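Local coordinates for tRNA (guanine(9)-N1)-methyltransferase (Schizosaccharomyces pombe, PDB 4JWH), which methylates N1 of guanosine 9 in cytoplasmic tRNA, using S-adenosyl-L-methionine as the methyl donor, at residues S133-A138 and Q256-L261. Sequence-based numbering, arbitrary orientation.
Sequences SANRTA and QVFEIL. With SAH (S-adenosyl-L-homocysteine), chain C.
F258 reaches from helix 254-267 to A134 and N135 near the C-terminal end of helix 118-137. Its CG stands anti to the backbone N (chi1 -178°), which sends the ring across to the neighbouring helix. There the methyl CB of A134 lies at the ring edge, 4.1 Å from CE2 of F258, while CB of N135 approaches CZ of F258 obliquely at 3.7 Å. A134 has a second neighbour in the aliphatic part of E259, whose CG is 3.9 Å from the alanine CB. A methyl group suits this place, being small enough to fit beside both the ring and the glutamate stem.

N135 and OE1 of E259 find their hydrogen bonds away from the interface. The amide plane of N135 stands nearly perpendicular to the phenyl ring, at 88°, with OD1 in the ring plane at its edge, 3.7 Å from CZ of F258. Asparagine offers a short stem to the ring and an amide whose ND2 donates to the backbone O of V142. OE1 of E259 accepts from ND2 of N255, one turn back on the same helix.

The large flat ring of F258 spans to helix 118-137 while also packing on I106 and I211 of the central sheet; an alanine here would probably open a gap there and leave CB of N135 without its ring. V257 turns to the cofactor product, CG2 lying 3.5 Å from N9 of SAH. Segments 133-137 and 256-261 run nearly parallel (12°, axes 10.0 Å apart), and F258 bridging helix and strands is consistent with the family's alpha/beta SPOUT fold.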
loop_
_atom_site.group_PDB
_atom_site.type_symbol
_atom_site.label_atom_id
_atom_site.label_comp_id
_atom_site.label_asym_id
_atom_site.label_seq_id
_atom_site.Cartn_x
_atom_site.Cartn_y
_atom_site.Cartn_z
ATOM N N SER A 133 5.223 6.158 8.320
ATOM C CA SER A 133 6.291 7.179 8.461
ATOM C C SER A 133 6.478 7.944 7.149
ATOM O O SER A 133 6.634 9.158 7.151
ATOM C CB SER A 133 7.619 6.550 8.912
ATOM O OG SER A 133 7.363 5.625 9.964
ATOM N N ALA A 134 6.464 7.219 6.032
ATOM C CA ALA A 134 6.568 7.841 4.701
ATOM C C ALA A 134 5.361 8.766 4.445
ATOM O O ALA A 134 5.508 9.875 3.934
ATOM C CB ALA A 134 6.675 6.766 3.636
ATOM N N ASN A 135 4.171 8.335 4.859
ATOM C CA ASN A 135 3.000 9.204 4.746
ATOM C C ASN A 135 3.082 10.509 5.534
ATOM O O ASN A 135 2.650 11.561 5.067
ATOM C CB ASN A 135 1.744 8.459 5.179
ATOM C CG ASN A 135 0.496 9.114 4.652
ATOM O OD1 ASN A 135 0.462 9.561 3.523
ATOM N ND2 ASN A 135 -0.537 9.148 5.458
ATOM N N ARG A 136 3.614 10.425 6.741
ATOM C CA ARG A 136 3.705 11.582 7.638
ATOM C C ARG A 136 4.548 12.739 7.082
ATOM O O ARG A 136 4.204 13.910 7.289
ATOM C CB ARG A 136 4.240 11.151 9.021
ATOM C CG ARG A 136 4.072 12.240 10.115
ATOM C CD ARG A 136 2.563 12.560 10.421
ATOM N NE ARG A 136 1.964 11.509 11.237
ATOM C CZ ARG A 136 2.047 11.459 12.566
ATOM N NH1 ARG A 136 2.665 12.427 13.239
ATOM N NH2 ARG A 136 1.516 10.436 13.221
ATOM N N THR A 137 5.646 12.398 6.395
ATOM C CA THR A 137 6.579 13.378 5.866
ATOM C C THR A 137 6.250 13.732 4.409
ATOM O O THR A 137 6.935 14.561 3.800
ATOM C CB THR A 137 8.058 12.876 5.954
ATOM O OG1 THR A 137 8.197 11.636 5.251
ATOM C CG2 THR A 137 8.509 12.703 7.394
ATOM N N ALA A 138 5.210 13.104 3.847
ATOM C CA ALA A 138 4.918 13.254 2.424
ATOM C C ALA A 138 4.446 14.682 2.114
ATOM O O ALA A 138 3.819 15.336 2.967
ATOM C CB ALA A 138 3.861 12.258 1.999
ATOM N N GLN A 256 7.637 -0.306 -0.321
ATOM C CA GLN A 256 8.197 0.254 -1.570
ATOM C C GLN A 256 7.081 0.779 -2.479
ATOM O O GLN A 256 7.181 1.859 -3.077
ATOM C CB GLN A 256 9.061 -0.773 -2.311
ATOM C CG GLN A 256 10.455 -0.947 -1.691
ATOM C CD GLN A 256 11.247 -2.060 -2.351
ATOM O OE1 GLN A 256 10.680 -3.074 -2.759
ATOM N NE2 GLN A 256 12.572 -1.876 -2.459
ATOM N N VAL A 257 6.005 0.020 -2.572
ATOM C CA VAL A 257 4.885 0.402 -3.434
ATOM C C VAL A 257 4.243 1.649 -2.849
ATOM O O VAL A 257 4.009 2.621 -3.546
ATOM C CB VAL A 257 3.849 -0.754 -3.498
ATOM C CG1 VAL A 257 2.541 -0.273 -4.133
ATOM C CG2 VAL A 257 4.444 -1.908 -4.307
ATOM N N PHE A 258 3.990 1.635 -1.545
ATOM C CA PHE A 258 3.428 2.832 -0.891
ATOM C C PHE A 258 4.274 4.076 -1.153
ATOM O O PHE A 258 3.755 5.134 -1.542
ATOM C CB PHE A 258 3.242 2.664 0.621
ATOM C CG PHE A 258 2.631 3.874 1.255
ATOM C CD1 PHE A 258 1.254 4.005 1.315
ATOM C CD2 PHE A 258 3.428 4.926 1.690
ATOM C CE1 PHE A 258 0.659 5.174 1.856
ATOM C CE2 PHE A 258 2.853 6.097 2.203
ATOM C CZ PHE A 258 1.456 6.204 2.278
ATOM N N GLU A 259 5.580 3.957 -0.896
ATOM C CA GLU A 259 6.512 5.055 -1.083
ATOM C C GLU A 259 6.502 5.566 -2.527
ATOM O O GLU A 259 6.573 6.793 -2.789
ATOM C CB GLU A 259 7.927 4.612 -0.670
ATOM C CG GLU A 259 8.110 4.385 0.839
ATOM C CD GLU A 259 9.362 3.549 1.132
ATOM O OE1 GLU A 259 9.555 3.141 2.283
ATOM O OE2 GLU A 259 10.138 3.256 0.175
ATOM N N ILE A 260 6.433 4.637 -3.483
ATOM C CA ILE A 260 6.382 5.041 -4.886
ATOM C C ILE A 260 5.098 5.839 -5.193
ATOM O O ILE A 260 5.159 6.880 -5.840
ATOM C CB ILE A 260 6.544 3.825 -5.820
ATOM C CG1 ILE A 260 8.022 3.347 -5.837
ATOM C CG2 ILE A 260 5.965 4.096 -7.250
ATOM C CD1 ILE A 260 8.066 1.882 -6.289
ATOM N N LEU A 261 3.950 5.355 -4.720
ATOM C CA LEU A 261 2.673 6.065 -4.918
ATOM C C LEU A 261 2.755 7.468 -4.353
ATOM O O LEU A 261 2.382 8.427 -5.017
ATOM C CB LEU A 261 1.510 5.317 -4.272
ATOM C CG LEU A 261 1.305 3.871 -4.759
ATOM C CD1 LEU A 261 0.165 3.240 -3.929
ATOM C CD2 LEU A 261 0.949 3.883 -6.256
HETATM N N SAH C . 2.108 -12.641 -4.493
HETATM C CA SAH C . 1.646 -11.463 -3.775
HETATM C CB SAH C . 2.922 -10.704 -3.323
HETATM C CG SAH C . 2.765 -9.248 -3.464
HETATM S SD SAH C . 3.907 -8.036 -2.923
HETATM C C SAH C . 0.560 -10.813 -4.622
HETATM O O SAH C . 0.318 -9.646 -4.699
HETATM O OXT SAH C . -0.188 -11.511 -5.239
HETATM C "C5'" SAH C . 2.888 -7.036 -1.916
HETATM C "C4'" SAH C . 1.981 -6.018 -2.598
HETATM O "O4'" SAH C . 2.686 -4.988 -3.220
HETATM C "C3'" SAH C . 1.011 -6.544 -3.663
HETATM O "O3'" SAH C . -0.134 -7.126 -3.113
HETATM C "C2'" SAH C . 0.717 -5.345 -4.496
HETATM O "O2'" SAH C . -0.334 -4.655 -3.902
HETATM C "C1'" SAH C . 2.019 -4.597 -4.385
HETATM N N9 SAH C . 2.870 -4.723 -5.580
HETATM C C8 SAH C . 4.063 -5.246 -5.629
HETATM N N7 SAH C . 4.604 -5.150 -6.815
HETATM C C5 SAH C . 3.752 -4.510 -7.555
HETATM C C6 SAH C . 3.678 -4.054 -8.944
HETATM N N6 SAH C . 4.664 -4.286 -9.771
HETATM N N1 SAH C . 2.598 -3.418 -9.328
HETATM C C2 SAH C . 1.600 -3.180 -8.496
HETATM N N3 SAH C . 1.584 -3.569 -7.247
HETATM C C4 SAH C . 2.613 -4.221 -6.720
#